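Local coordinates for tudor domain-containing protein 1 (Mus musculus, PDB 4B9W) that represses transposable elements in the male germline through the piRNA pathway, its extended Tudor domain TD3 binding an arginine-methylated peptide of the Piwi protein MILI, at residues E12-V15 against D16-V19; A41-K44 against L45-N49; A74-S77 against G78-N81; E108-T111 against D112-Q115. All coordinates share one frame; numbering follows the deposited sequence.

Contact 1: residues E12-V15 against D16-V19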
ATOM      1  N   GLU A  12      -9.846  -8.551  18.862  1.00 21.37           N
ATOM      2  CA  GLU A  12      -8.916  -8.143  19.907  1.00 22.93           C
ATOM      3  C   GLU A  12      -8.264  -9.355  20.554  1.00 22.39           C
ATOM      4  O   GLU A  12      -8.903 -10.410  20.687  1.00 22.00           O
ATOM      5  CB  GLU A  12      -9.652  -7.292  20.952  1.00 24.75           C
ATOM      6  CG  GLU A  12     -10.149  -5.946  20.420  1.00 26.00           C
ATOM      7  CD  GLU A  12      -9.017  -5.025  20.025  1.00 27.81           C
ATOM      8  OE1 GLU A  12      -7.854  -5.412  20.262  1.00 33.47           O
ATOM      9  OE2 GLU A  12      -9.264  -3.910  19.498  1.00 27.70           O
ATOM     10  N   PHE A  13      -6.999  -9.173  20.954  1.00 21.67           N
ATOM     11  CA  PHE A  13      -6.167 -10.234  21.535  1.00 20.80           C
ATOM     12  C   PHE A  13      -5.458  -9.845  22.828  1.00 20.50           C
ATOM     13  O   PHE A  13      -5.231  -8.666  23.113  1.00 18.98           O
ATOM     14  CB  PHE A  13      -5.059 -10.647  20.536  1.00 20.26           C
ATOM     15  CG  PHE A  13      -5.580 -11.050  19.196  1.00 20.02           C
ATOM     16  CD1 PHE A  13      -6.019 -12.355  18.970  1.00 19.86           C
ATOM     17  CD2 PHE A  13      -5.686 -10.124  18.176  1.00 19.39           C
ATOM     18  CE1 PHE A  13      -6.534 -12.725  17.745  1.00 18.75           C
ATOM     19  CE2 PHE A  13      -6.192 -10.497  16.939  1.00 18.91           C
ATOM     20  CZ  PHE A  13      -6.617 -11.790  16.726  1.00 18.60           C
ATOM     21  N   THR A  14      -5.041 -10.867  23.575  1.00 20.74           N
ATOM     22  CA  THR A  14      -4.079 -10.677  24.647  1.00 20.40           C
ATOM     23  C   THR A  14      -2.695 -11.231  24.244  1.00 19.74           C
ATOM     24  O   THR A  14      -2.579 -12.193  23.463  1.00 18.67           O
ATOM     25  CB  THR A  14      -4.556 -11.317  25.953  1.00 20.18           C
ATOM     26  OG1 THR A  14      -4.669 -12.721  25.760  1.00 20.56           O
ATOM     27  CG2 THR A  14      -5.921 -10.723  26.401  1.00 21.02           C
ATOM     28  N   VAL A  15      -1.650 -10.618  24.799  1.00 18.56           N
ATOM     29  CA  VAL A  15      -0.288 -11.017  24.482  1.00 18.48           C
ATOM     30  C   VAL A  15      -0.121 -12.468  24.934  1.00 19.00           C
ATOM     31  O   VAL A  15      -0.610 -12.848  25.994  1.00 17.92           O
ATOM     32  CB  VAL A  15       0.746 -10.068  25.125  1.00 17.78           C
ATOM     33  CG1 VAL A  15       2.163 -10.539  24.856  1.00 16.20           C
ATOM     34  CG2 VAL A  15       0.544  -8.645  24.602  1.00 17.09           C
ATOM     35  N   ASP A  16       0.503 -13.271  24.073  1.00 20.59           N
ATOM     36  CA  ASP A  16       0.655 -14.729  24.238  1.00 21.81           C
ATOM     37  C   ASP A  16      -0.614 -15.569  24.172  1.00 20.61           C
ATOM     38  O   ASP A  16      -0.560 -16.773  24.443  1.00 19.78           O
ATOM     39  CB  ASP A  16       1.437 -15.082  25.503  1.00 24.47           C
ATOM     40  CG  ASP A  16       2.904 -14.821  25.352  1.00 27.63           C
ATOM     41  OD1 ASP A  16       3.399 -14.802  24.196  1.00 29.75           O
ATOM     42  OD2 ASP A  16       3.571 -14.638  26.396  1.00 32.84           O
ATOM     43  N   GLU A  17      -1.724 -14.969  23.746  1.00 19.41           N
ATOM     44  CA  GLU A  17      -2.927 -15.738  23.428  1.00 18.97           C
ATOM     45  C   GLU A  17      -2.636 -16.789  22.356  1.00 18.42           C
ATOM     46  O   GLU A  17      -1.972 -16.507  21.358  1.00 17.84           O
ATOM     47  CB  GLU A  17      -4.036 -14.809  22.950  1.00 19.07           C
ATOM     48  CG  GLU A  17      -5.369 -15.501  22.729  1.00 19.85           C
ATOM     49  CD  GLU A  17      -6.476 -14.542  22.324  1.00 20.84           C
ATOM     50  OE1 GLU A  17      -6.371 -13.316  22.609  1.00 20.95           O
ATOM     51  OE2 GLU A  17      -7.468 -15.020  21.741  1.00 20.87           O
ATOM     52  N   THR A  18      -3.105 -18.015  22.569  1.00 18.12           N
ATOM     53  CA  THR A  18      -3.000 -19.043  21.530  1.00 17.66           C
ATOM     54  C   THR A  18      -4.380 -19.368  20.972  1.00 16.69           C
ATOM     55  O   THR A  18      -5.337 -19.581  21.714  1.00 16.66           O
ATOM     56  CB  THR A  18      -2.310 -20.313  22.029  1.00 18.19           C
ATOM     57  OG1 THR A  18      -3.073 -20.866  23.105  1.00 20.48           O
ATOM     58  CG2 THR A  18      -0.944 -19.995  22.504  1.00 18.03           C
ATOM     59  N   VAL A  19      -4.474 -19.359  19.653  1.00 15.42           N
ATOM     60  CA  VAL A  19      -5.744 -19.412  18.979  1.00 15.41           C
ATOM     61  C   VAL A  19      -5.563 -20.012  17.579  1.00 14.65           C
ATOM     62  O   VAL A  19      -4.557 -19.797  16.917  1.00 13.90           O
ATOM     63  CB  VAL A  19      -6.367 -17.998  18.925  1.00 15.56           C
ATOM     64  CG1 VAL A  19      -5.369 -17.016  18.337  1.00 15.68           C
ATOM     65  CG2 VAL A  19      -7.699 -18.008  18.167  1.00 15.42           C
TER
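Thr14 and Glu17 are joined twice, once through the backbone and once through a side chain that folds back along the turn. Glu17 N donates to Thr14 O at 2.9 Å. In the other direction Thr14 N donates to Glu17 OE1, also at 2.9 Å, in a nearly straight bond of 163° that meets the oxygen close to the line of its C-O bond. The side chain can span this gap because its CG lies opposite the backbone N (chi1 -174°) and the chain stays extended to the carboxylate. On the way, Glu17 CB passes 3.6 Å from Thr14 OG1, the two side chains crossing at about a right angle.

The backbone from Thr14 to Glu17 is a type II beta turn, with Asp16 at positive phi; it leads into strand 18-26, whose antiparallel neighbour 160-168 belongs to the same mixed sheet of the extended Tudor domain. Backbone bonds from Asp16 and Glu17 to Val164 tie the turn to that neighbour, and Asp16 OD1 forms a salt bridge with Arg163.

Phe13 borders the same carboxylate. Glu17 OE1 sits at the edge of the ring, near its plane, 3.6 Å from Phe13 CB, and the ring and carboxylate planes are turned 50° apart. Further along the same side of the ring, Phe13 CE1 lies 4.5 Å from Val19 CG1, a looser apolar contact. Glu17 OE2 is paired with Lys38, whose NZ also bonds Glu12 O.

Contact 2: residues A41-K44 against L45-N49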
ATOM      1  N   ALA A  41     -16.559 -16.907  15.408  1.00 20.95           N
ATOM      2  CA  ALA A  41     -16.249 -15.966  14.322  1.00 20.82           C
ATOM      3  C   ALA A  41     -16.759 -16.401  12.958  1.00 20.26           C
ATOM      4  O   ALA A  41     -17.516 -15.666  12.329  1.00 19.07           O
ATOM      5  CB  ALA A  41     -14.740 -15.712  14.249  1.00 21.10           C
ATOM      6  N   LEU A  42     -16.313 -17.571  12.487  1.00 20.72           N
ATOM      7  CA  LEU A  42     -16.636 -18.016  11.147  1.00 20.52           C
ATOM      8  C   LEU A  42     -18.153 -18.057  10.954  1.00 21.27           C
ATOM      9  O   LEU A  42     -18.651 -17.669   9.909  1.00 19.25           O
ATOM     10  CB  LEU A  42     -15.998 -19.374  10.817  1.00 20.71           C
ATOM     11  CG  LEU A  42     -14.489 -19.381  10.490  1.00 21.12           C
ATOM     12  CD1 LEU A  42     -14.070 -20.678   9.795  1.00 20.40           C
ATOM     13  CD2 LEU A  42     -14.085 -18.163   9.655  1.00 21.42           C
ATOM     14  N   GLU A  43     -18.886 -18.488  11.979  1.00 22.15           N
ATOM     15  CA  GLU A  43     -20.335 -18.587  11.854  1.00 23.03           C
ATOM     16  C   GLU A  43     -21.012 -17.206  11.870  1.00 21.99           C
ATOM     17  O   GLU A  43     -21.905 -16.940  11.063  1.00 21.06           O
ATOM     18  CB  GLU A  43     -20.912 -19.462  12.958  1.00 25.40           C
ATOM     19  CG  GLU A  43     -22.424 -19.574  12.824  1.00 28.30           C
ATOM     20  CD  GLU A  43     -23.042 -20.556  13.780  1.00 30.56           C
ATOM     21  OE1 GLU A  43     -22.338 -21.017  14.704  1.00 32.87           O
ATOM     22  OE2 GLU A  43     -24.246 -20.855  13.602  1.00 33.66           O
ATOM     23  N   LYS A  44     -20.608 -16.339  12.795  1.00 20.57           N
ATOM     24  CA  LYS A  44     -21.143 -14.975  12.829  1.00 20.67           C
ATOM     25  C   LYS A  44     -20.838 -14.219  11.531  1.00 19.77           C
ATOM     26  O   LYS A  44     -21.676 -13.450  11.043  1.00 18.14           O
ATOM     27  CB  LYS A  44     -20.576 -14.194  14.021  1.00 21.58           C
ATOM     28  CG  LYS A  44     -21.157 -14.590  15.365  1.00 22.05           C
ATOM     29  CD  LYS A  44     -20.287 -14.094  16.511  1.00 22.78           C
ATOM     30  CE  LYS A  44     -21.014 -14.159  17.851  1.00 23.25           C
ATOM     31  NZ  LYS A  44     -20.025 -13.943  18.951  1.00 24.47           N
ATOM     32  N   LEU A  45     -19.639 -14.440  10.973  1.00 18.34           N
ATOM     33  CA  LEU A  45     -19.261 -13.817   9.707  1.00 17.69           C
ATOM     34  C   LEU A  45     -20.093 -14.336   8.521  1.00 18.79           C
ATOM     35  O   LEU A  45     -20.528 -13.543   7.691  1.00 18.66           O
ATOM     36  CB  LEU A  45     -17.773 -14.012   9.434  1.00 17.08           C
ATOM     37  CG  LEU A  45     -17.251 -13.419   8.136  1.00 15.76           C
ATOM     38  CD1 LEU A  45     -17.469 -11.909   8.111  1.00 15.03           C
ATOM     39  CD2 LEU A  45     -15.786 -13.814   8.009  1.00 15.17           C
ATOM     40  N   ASP A  46     -20.317 -15.650   8.440  1.00 20.53           N
ATOM     41  CA  ASP A  46     -21.307 -16.222   7.490  1.00 21.84           C
ATOM     42  C   ASP A  46     -22.691 -15.588   7.640  1.00 21.08           C
ATOM     43  O   ASP A  46     -23.340 -15.233   6.655  1.00 19.89           O
ATOM     44  CB  ASP A  46     -21.480 -17.733   7.710  1.00 24.65           C
ATOM     45  CG  ASP A  46     -20.331 -18.555   7.167  1.00 27.06           C
ATOM     46  OD1 ASP A  46     -19.632 -18.101   6.232  1.00 28.97           O
ATOM     47  OD2 ASP A  46     -20.135 -19.691   7.674  1.00 30.49           O
ATOM     48  N   ASP A  47     -23.153 -15.448   8.875  1.00 20.74           N
ATOM     49  CA  ASP A  47     -24.486 -14.882   9.101  1.00 20.90           C
ATOM     50  C   ASP A  47     -24.594 -13.416   8.659  1.00 19.60           C
ATOM     51  O   ASP A  47     -25.593 -13.019   8.047  1.00 18.81           O
ATOM     52  CB  ASP A  47     -24.892 -15.047  10.564  1.00 22.62           C
ATOM     53  CG  ASP A  47     -25.151 -16.508  10.935  1.00 24.09           C
ATOM     54  OD1 ASP A  47     -25.705 -17.256  10.092  1.00 25.29           O
ATOM     55  OD2 ASP A  47     -24.793 -16.908  12.061  1.00 25.19           O
ATOM     56  N   LEU A  48     -23.566 -12.628   8.963  1.00 18.71           N
ATOM     57  CA  LEU A  48     -23.504 -11.228   8.558  1.00 18.00           C
ATOM     58  C   LEU A  48     -23.513 -11.104   7.040  1.00 17.73           C
ATOM     59  O   LEU A  48     -24.228 -10.273   6.481  1.00 17.44           O
ATOM     60  CB  LEU A  48     -22.257 -10.554   9.140  1.00 18.42           C
ATOM     61  CG  LEU A  48     -21.955  -9.133   8.639  1.00 18.48           C
ATOM     62  CD1 LEU A  48     -23.119  -8.201   8.949  1.00 17.25           C
ATOM     63  CD2 LEU A  48     -20.657  -8.606   9.222  1.00 17.01           C
ATOM     64  N   ASN A  49     -22.701 -11.928   6.382  1.00 17.65           N
ATOM     65  CA  ASN A  49     -22.583 -11.927   4.924  1.00 17.31           C
ATOM     66  C   ASN A  49     -23.879 -12.301   4.239  1.00 18.67           C
ATOM     67  O   ASN A  49     -24.243 -11.725   3.204  1.00 18.64           O
ATOM     68  CB  ASN A  49     -21.463 -12.873   4.478  1.00 16.59           C
ATOM     69  CG  ASN A  49     -20.081 -12.317   4.796  1.00 16.08           C
ATOM     70  OD1 ASN A  49     -19.923 -11.108   5.002  1.00 14.50           O
ATOM     71  ND2 ASN A  49     -19.077 -13.200   4.858  1.00 15.78           N
TER
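Residues 41-44 and 45-49 form the first turns of the alpha helix 41-57, and four successive i to i+4 bonds join them. Leu45 N reaches Ala41 O at 2.8 Å. Asp46 N to Leu42 O is the straightest at hydrogen, 169°, and Asp47 N to Glu43 O and Leu48 N to Lys44 O complete the ladder. Lys44 and Leu45 continue the helix without a break in phi and psi.

The side chains divide by face. Ala41 and Leu45 are buried: Leu45 reaches His35 of strand 31-36, and Leu48, one turn on, touches Arg84 of strand 81-90. The helix thus packs against strands of the mixed sheet and of the five-stranded sheet of the extended Tudor domain. Leu45 CB also passes 3.3 Å from Ala41 O, the close approach of a side-chain root to the carbonyl one turn back.

Acidic groups occupy an exposed face. Glu43 extends from a CG placed opposite the backbone N, whereas the CG of Asp47 lies beside its own N (chi1 -69°). Their carboxylate planes stand 49° apart, with Glu43 OE2 and Asp47 OD2 4.3 Å from each other; the like charges, and the 3.1 Å approach of Asp47 OD2 to Glu43 O, would probably make the ionised pair less favourable. The extended Lys44 chain carries NZ to Asp39 O. Asp47 OD2 meets the aliphatic part of Glu43 at CG, 3.6 Å away.

Contact 3: residues A74-S77 against G78-N81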
ATOM      1  N   ALA A  74     -19.166  -3.547  -0.428  1.00 12.77           N
ATOM      2  CA  ALA A  74     -18.560  -3.539  -1.758  1.00 12.35           C
ATOM      3  C   ALA A  74     -18.762  -4.899  -2.409  1.00 12.33           C
ATOM      4  O   ALA A  74     -18.637  -5.917  -1.755  1.00 12.25           O
ATOM      5  CB  ALA A  74     -17.068  -3.207  -1.666  1.00 11.83           C
ATOM      6  N   PHE A  75     -19.077  -4.902  -3.699  1.00 12.50           N
ATOM      7  CA  PHE A  75     -19.270  -6.130  -4.463  1.00 13.13           C
ATOM      8  C   PHE A  75     -17.901  -6.710  -4.817  1.00 13.05           C
ATOM      9  O   PHE A  75     -17.053  -5.994  -5.307  1.00 12.56           O
ATOM     10  CB  PHE A  75     -20.068  -5.782  -5.732  1.00 13.49           C
ATOM     11  CG  PHE A  75     -20.324  -6.934  -6.641  1.00 13.82           C
ATOM     12  CD1 PHE A  75     -21.326  -7.836  -6.362  1.00 14.47           C
ATOM     13  CD2 PHE A  75     -19.585  -7.102  -7.799  1.00 14.00           C
ATOM     14  CE1 PHE A  75     -21.569  -8.913  -7.208  1.00 14.60           C
ATOM     15  CE2 PHE A  75     -19.827  -8.172  -8.652  1.00 14.12           C
ATOM     16  CZ  PHE A  75     -20.817  -9.073  -8.359  1.00 14.38           C
ATOM     17  N   PHE A  76     -17.678  -7.988  -4.535  1.00 14.08           N
ATOM     18  CA  PHE A  76     -16.413  -8.665  -4.868  1.00 15.14           C
ATOM     19  C   PHE A  76     -16.619  -9.594  -6.072  1.00 16.41           C
ATOM     20  O   PHE A  76     -17.304 -10.629  -5.984  1.00 15.91           O
ATOM     21  CB  PHE A  76     -15.873  -9.441  -3.645  1.00 14.98           C
ATOM     22  CG  PHE A  76     -14.630 -10.240  -3.928  1.00 14.35           C
ATOM     23  CD1 PHE A  76     -13.515  -9.637  -4.504  1.00 14.23           C
ATOM     24  CD2 PHE A  76     -14.574 -11.605  -3.648  1.00 14.29           C
ATOM     25  CE1 PHE A  76     -12.370 -10.364  -4.780  1.00 14.15           C
ATOM     26  CE2 PHE A  76     -13.432 -12.335  -3.930  1.00 14.13           C
ATOM     27  CZ  PHE A  76     -12.328 -11.716  -4.501  1.00 14.17           C
ATOM     28  N   SER A  77     -16.042  -9.203  -7.205  1.00 17.70           N
ATOM     29  CA  SER A  77     -16.266  -9.897  -8.475  1.00 18.70           C
ATOM     30  C   SER A  77     -15.670 -11.312  -8.484  1.00 18.79           C
ATOM     31  O   SER A  77     -16.135 -12.164  -9.230  1.00 18.73           O
ATOM     32  CB  SER A  77     -15.666  -9.087  -9.620  1.00 19.09           C
ATOM     33  OG  SER A  77     -14.311  -8.859  -9.307  1.00 20.22           O
ATOM     34  N   GLY A  78     -14.651 -11.544  -7.659  1.00 18.17           N
ATOM     35  CA  GLY A  78     -14.120 -12.885  -7.417  1.00 18.09           C
ATOM     36  C   GLY A  78     -15.168 -13.963  -7.137  1.00 18.18           C
ATOM     37  O   GLY A  78     -15.060 -15.061  -7.674  1.00 18.97           O
ATOM     38  N   ASP A  79     -16.174 -13.679  -6.306  1.00 17.24           N
ATOM     39  CA  ASP A  79     -17.268 -14.648  -6.099  1.00 17.03           C
ATOM     40  C   ASP A  79     -18.684 -14.085  -6.306  1.00 16.41           C
ATOM     41  O   ASP A  79     -19.655 -14.803  -6.133  1.00 15.35           O
ATOM     42  CB  ASP A  79     -17.172 -15.264  -4.701  1.00 17.94           C
ATOM     43  CG  ASP A  79     -17.474 -14.261  -3.588  1.00 18.27           C
ATOM     44  OD1 ASP A  79     -17.644 -13.058  -3.887  1.00 18.59           O
ATOM     45  OD2 ASP A  79     -17.536 -14.680  -2.411  1.00 17.67           O
ATOM     46  N   GLY A  80     -18.809 -12.806  -6.646  1.00 15.41           N
ATOM     47  CA  GLY A  80     -20.117 -12.226  -6.962  1.00 15.48           C
ATOM     48  C   GLY A  80     -21.023 -11.944  -5.777  1.00 15.09           C
ATOM     49  O   GLY A  80     -22.241 -11.904  -5.915  1.00 15.92           O
ATOM     50  N   ASN A  81     -20.430 -11.715  -4.614  1.00 14.82           N
ATOM     51  CA  ASN A  81     -21.190 -11.390  -3.414  1.00 14.02           C
ATOM     52  C   ASN A  81     -20.747 -10.050  -2.822  1.00 13.40           C
ATOM     53  O   ASN A  81     -19.640  -9.556  -3.111  1.00 12.30           O
ATOM     54  CB  ASN A  81     -20.997 -12.492  -2.386  1.00 14.66           C
ATOM     55  CG  ASN A  81     -21.524 -13.854  -2.866  1.00 15.52           C
ATOM     56  OD1 ASN A  81     -22.618 -13.941  -3.426  1.00 15.13           O
ATOM     57  ND2 ASN A  81     -20.751 -14.910  -2.642  1.00 15.32           N
TER
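The backbone reverses direction between Phe76 and Asn81, where Phe76 N donates to Asn81 O at 2.9 Å and 175°, and Gly80 and Asn81 both face Phe76 as a G1 beta bulge. Phe76 O accepts twice: Gly80 N arrives at 2.7 Å, nearly in line with the carbonyl, while Asp79 N makes a longer bond from above its plane.

The Phe76 ring lies against the turn. Gly78 CA sits over one face in a CH-pi contact, 3.8 Å from the centroid and 21° off the normal. Phe76 CD2 also comes 3.4 Å from Asp79 OD1, with ring and carboxylate planes 61° apart. Asp79 closes an Asx turn, its OD1 taking Asn81 N from above the carboxylate plane; its CG is set between its own N and carbonyl carbon. OD2 bonds the hydroxyl of Tyr83. The end of the Phe75 ring comes in against Gly80, CE1 lying 3.3 Å from Gly80 O and CZ near Gly80 CA.

This hairpin links strands 71-76 and 81-90 at the peptide-binding site: Phe76 packs on the peptide's backbone, Asp79 on the modified side chain, a dimethylarginine of MILI. Phe76 also meets Phe100 of strand 96-100 edge-to-face, and Phe75 sits edge-to-face with Trp82.

Contact 4: residues E108-T111 against D112-Q115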
ATOM      1  N   GLU A 108     -10.244  -2.851  -6.933  1.00 12.90           N
ATOM      2  CA  GLU A 108     -10.791  -1.667  -7.591  1.00 12.99           C
ATOM      3  C   GLU A 108     -12.220  -1.926  -8.065  1.00 12.94           C
ATOM      4  O   GLU A 108     -12.454  -2.860  -8.843  1.00 12.12           O
ATOM      5  CB  GLU A 108      -9.942  -1.297  -8.788  1.00 13.53           C
ATOM      6  CG  GLU A 108     -10.458  -0.057  -9.511  1.00 13.85           C
ATOM      7  CD  GLU A 108      -9.520   0.416 -10.594  1.00 14.33           C
ATOM      8  OE1 GLU A 108      -8.328   0.083 -10.518  1.00 15.30           O
ATOM      9  OE2 GLU A 108      -9.977   1.130 -11.516  1.00 15.28           O
ATOM     10  N   VAL A 109     -13.166  -1.105  -7.591  1.00 12.84           N
ATOM     11  CA  VAL A 109     -14.566  -1.213  -7.983  1.00 13.02           C
ATOM     12  C   VAL A 109     -15.101   0.104  -8.568  1.00 14.09           C
ATOM     13  O   VAL A 109     -14.452   1.166  -8.487  1.00 13.53           O
ATOM     14  CB  VAL A 109     -15.452  -1.704  -6.815  1.00 13.07           C
ATOM     15  CG1 VAL A 109     -14.977  -3.067  -6.320  1.00 12.93           C
ATOM     16  CG2 VAL A 109     -15.481  -0.712  -5.655  1.00 12.91           C
ATOM     17  N   THR A 110     -16.247  -0.001  -9.234  1.00 14.72           N
ATOM     18  CA  THR A 110     -16.980   1.143  -9.724  1.00 15.29           C
ATOM     19  C   THR A 110     -18.012   1.575  -8.676  1.00 16.37           C
ATOM     20  O   THR A 110     -18.264   0.857  -7.673  1.00 15.62           O
ATOM     21  CB  THR A 110     -17.752   0.787 -11.017  1.00 15.69           C
ATOM     22  OG1 THR A 110     -18.721  -0.229 -10.725  1.00 16.03           O
ATOM     23  CG2 THR A 110     -16.805   0.310 -12.122  1.00 15.29           C
ATOM     24  N   THR A 111     -18.650   2.713  -8.936  1.00 17.09           N
ATOM     25  CA  THR A 111     -19.644   3.276  -8.017  1.00 17.94           C
ATOM     26  C   THR A 111     -20.919   2.440  -7.877  1.00 17.99           C
ATOM     27  O   THR A 111     -21.565   2.476  -6.828  1.00 18.59           O
ATOM     28  CB  THR A 111     -20.014   4.716  -8.401  1.00 19.02           C
ATOM     29  OG1 THR A 111     -20.222   4.808  -9.820  1.00 21.34           O
ATOM     30  CG2 THR A 111     -18.901   5.647  -8.000  1.00 19.86           C
ATOM     31  N   ASP A 112     -21.275   1.676  -8.904  1.00 17.42           N
ATOM     32  CA  ASP A 112     -22.388   0.739  -8.792  1.00 18.14           C
ATOM     33  C   ASP A 112     -22.059  -0.476  -7.928  1.00 17.59           C
ATOM     34  O   ASP A 112     -22.943  -1.255  -7.612  1.00 17.92           O
ATOM     35  CB  ASP A 112     -22.817   0.227 -10.160  1.00 18.82           C
ATOM     36  CG  ASP A 112     -23.464   1.293 -11.005  1.00 19.70           C
ATOM     37  OD1 ASP A 112     -23.844   2.361 -10.487  1.00 20.13           O
ATOM     38  OD2 ASP A 112     -23.582   1.054 -12.219  1.00 22.58           O
ATOM     39  N   GLN A 113     -20.791  -0.645  -7.576  1.00 16.54           N
ATOM     40  CA  GLN A 113     -20.346  -1.794  -6.818  1.00 16.02           C
ATOM     41  C   GLN A 113     -20.109  -1.422  -5.334  1.00 16.04           C
ATOM     42  O   GLN A 113     -19.532  -2.195  -4.566  1.00 16.14           O
ATOM     43  CB  GLN A 113     -19.094  -2.377  -7.480  1.00 16.20           C
ATOM     44  CG  GLN A 113     -19.357  -3.021  -8.831  1.00 15.89           C
ATOM     45  CD  GLN A 113     -18.104  -3.549  -9.537  1.00 16.17           C
ATOM     46  OE1 GLN A 113     -17.011  -2.982  -9.433  1.00 15.97           O
ATOM     47  NE2 GLN A 113     -18.268  -4.643 -10.273  1.00 15.57           N
ATOM     48  N   LEU A 114     -20.583  -0.236  -4.948  1.00 15.30           N
ATOM     49  CA  LEU A 114     -20.506   0.267  -3.594  1.00 15.44           C
ATOM     50  C   LEU A 114     -21.917   0.592  -3.097  1.00 15.61           C
ATOM     51  O   LEU A 114     -22.736   1.092  -3.848  1.00 15.25           O
ATOM     52  CB  LEU A 114     -19.676   1.544  -3.558  1.00 15.54           C
ATOM     53  CG  LEU A 114     -18.189   1.412  -3.867  1.00 15.43           C
ATOM     54  CD1 LEU A 114     -17.575   2.805  -3.889  1.00 15.62           C
ATOM     55  CD2 LEU A 114     -17.527   0.516  -2.828  1.00 15.07           C
ATOM     56  N   GLN A 115     -22.189   0.266  -1.844  1.00 15.73           N
ATOM     57  CA  GLN A 115     -23.411   0.666  -1.175  1.00 16.69           C
ATOM     58  C   GLN A 115     -23.054   1.125   0.238  1.00 17.16           C
ATOM     59  O   GLN A 115     -22.123   0.589   0.872  1.00 16.34           O
ATOM     60  CB  GLN A 115     -24.426  -0.499  -1.150  1.00 16.74           C
ATOM     61  CG  GLN A 115     -24.913  -0.889  -2.545  1.00 17.14           C
ATOM     62  CD  GLN A 115     -26.099  -1.841  -2.515  1.00 18.24           C
ATOM     63  OE1 GLN A 115     -27.020  -1.669  -1.714  1.00 17.89           O
ATOM     64  NE2 GLN A 115     -26.075  -2.866  -3.388  1.00 18.87           N
TER
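Gln113 reaches back across the turn to Val109 and Thr110. Its CB starts 3.3 Å from Thr110 O and 3.8 Å from Val109 CB. CG, set opposite the carbonyl carbon (chi1 -69°), comes 3.4 Å from Thr110 OG1, and because the chain then runs extended CD stays beside that hydroxyl, 3.6 Å away. At the tip, OE1 accepts from Thr110 N at 3.1 Å with an N-H...O angle of 166°, the donor tilted 26° from the plane of the amide. The same oxygen touches Val109 CB at 3.3 Å, so one atom combines a polar bond with a close approach to the valine's branch point.

The reciprocal bond runs through the backbone: Gln113 N donates to Thr110 O. A weak bond from Leu114 N to Thr111 O follows one residue later. Thr111 and Asp112 take a short 3-10 conformation between them, which turns the chain from strand 106-109 to strand 114-116, the two outermost strands of the five-stranded Tudor barrel sheet.

On the buried side, Val109 CG2 lies 3.7 Å from Leu114 CD2, their side chains crossing at a slant. Both reach Val98 of strand 96-100, and Leu114 also touches Cys72 and Ala74 of strand 71-76, so the pair packs inward while Gln113 holds the turn.

Chemically, the Gln113 amide oxygen stands in for a backbone carbonyl: it satisfies Thr110 N just beyond strand 106-109, where chain direction changes, through a neutral acceptor that brings no charge beside the valine.

Overall arrangement
From the N terminus, contact 1 turns the chain into strand 18-26 of the mixed sheet. Contact 2 closes no loop but runs along the start of helix 41-57. Contact 3 then closes the hairpin between strands 71-76 and 81-90, and contact 4 closes the turn from strand 106-109 to strand 114-116. All four lie in series; none nests in or crosses another. Contacts 3 and 4 meet directly, Phe75 N lying 2.9 Å from Gln113 O in a probable hydrogen bond from strand 71-76 to the residue just before strand 114-116, its neighbour in the five-stranded sheet. Contacts 1 and 3 occupy opposite sides of the chain's centre, and helix 41-57 touches the mixed and five-stranded sheets.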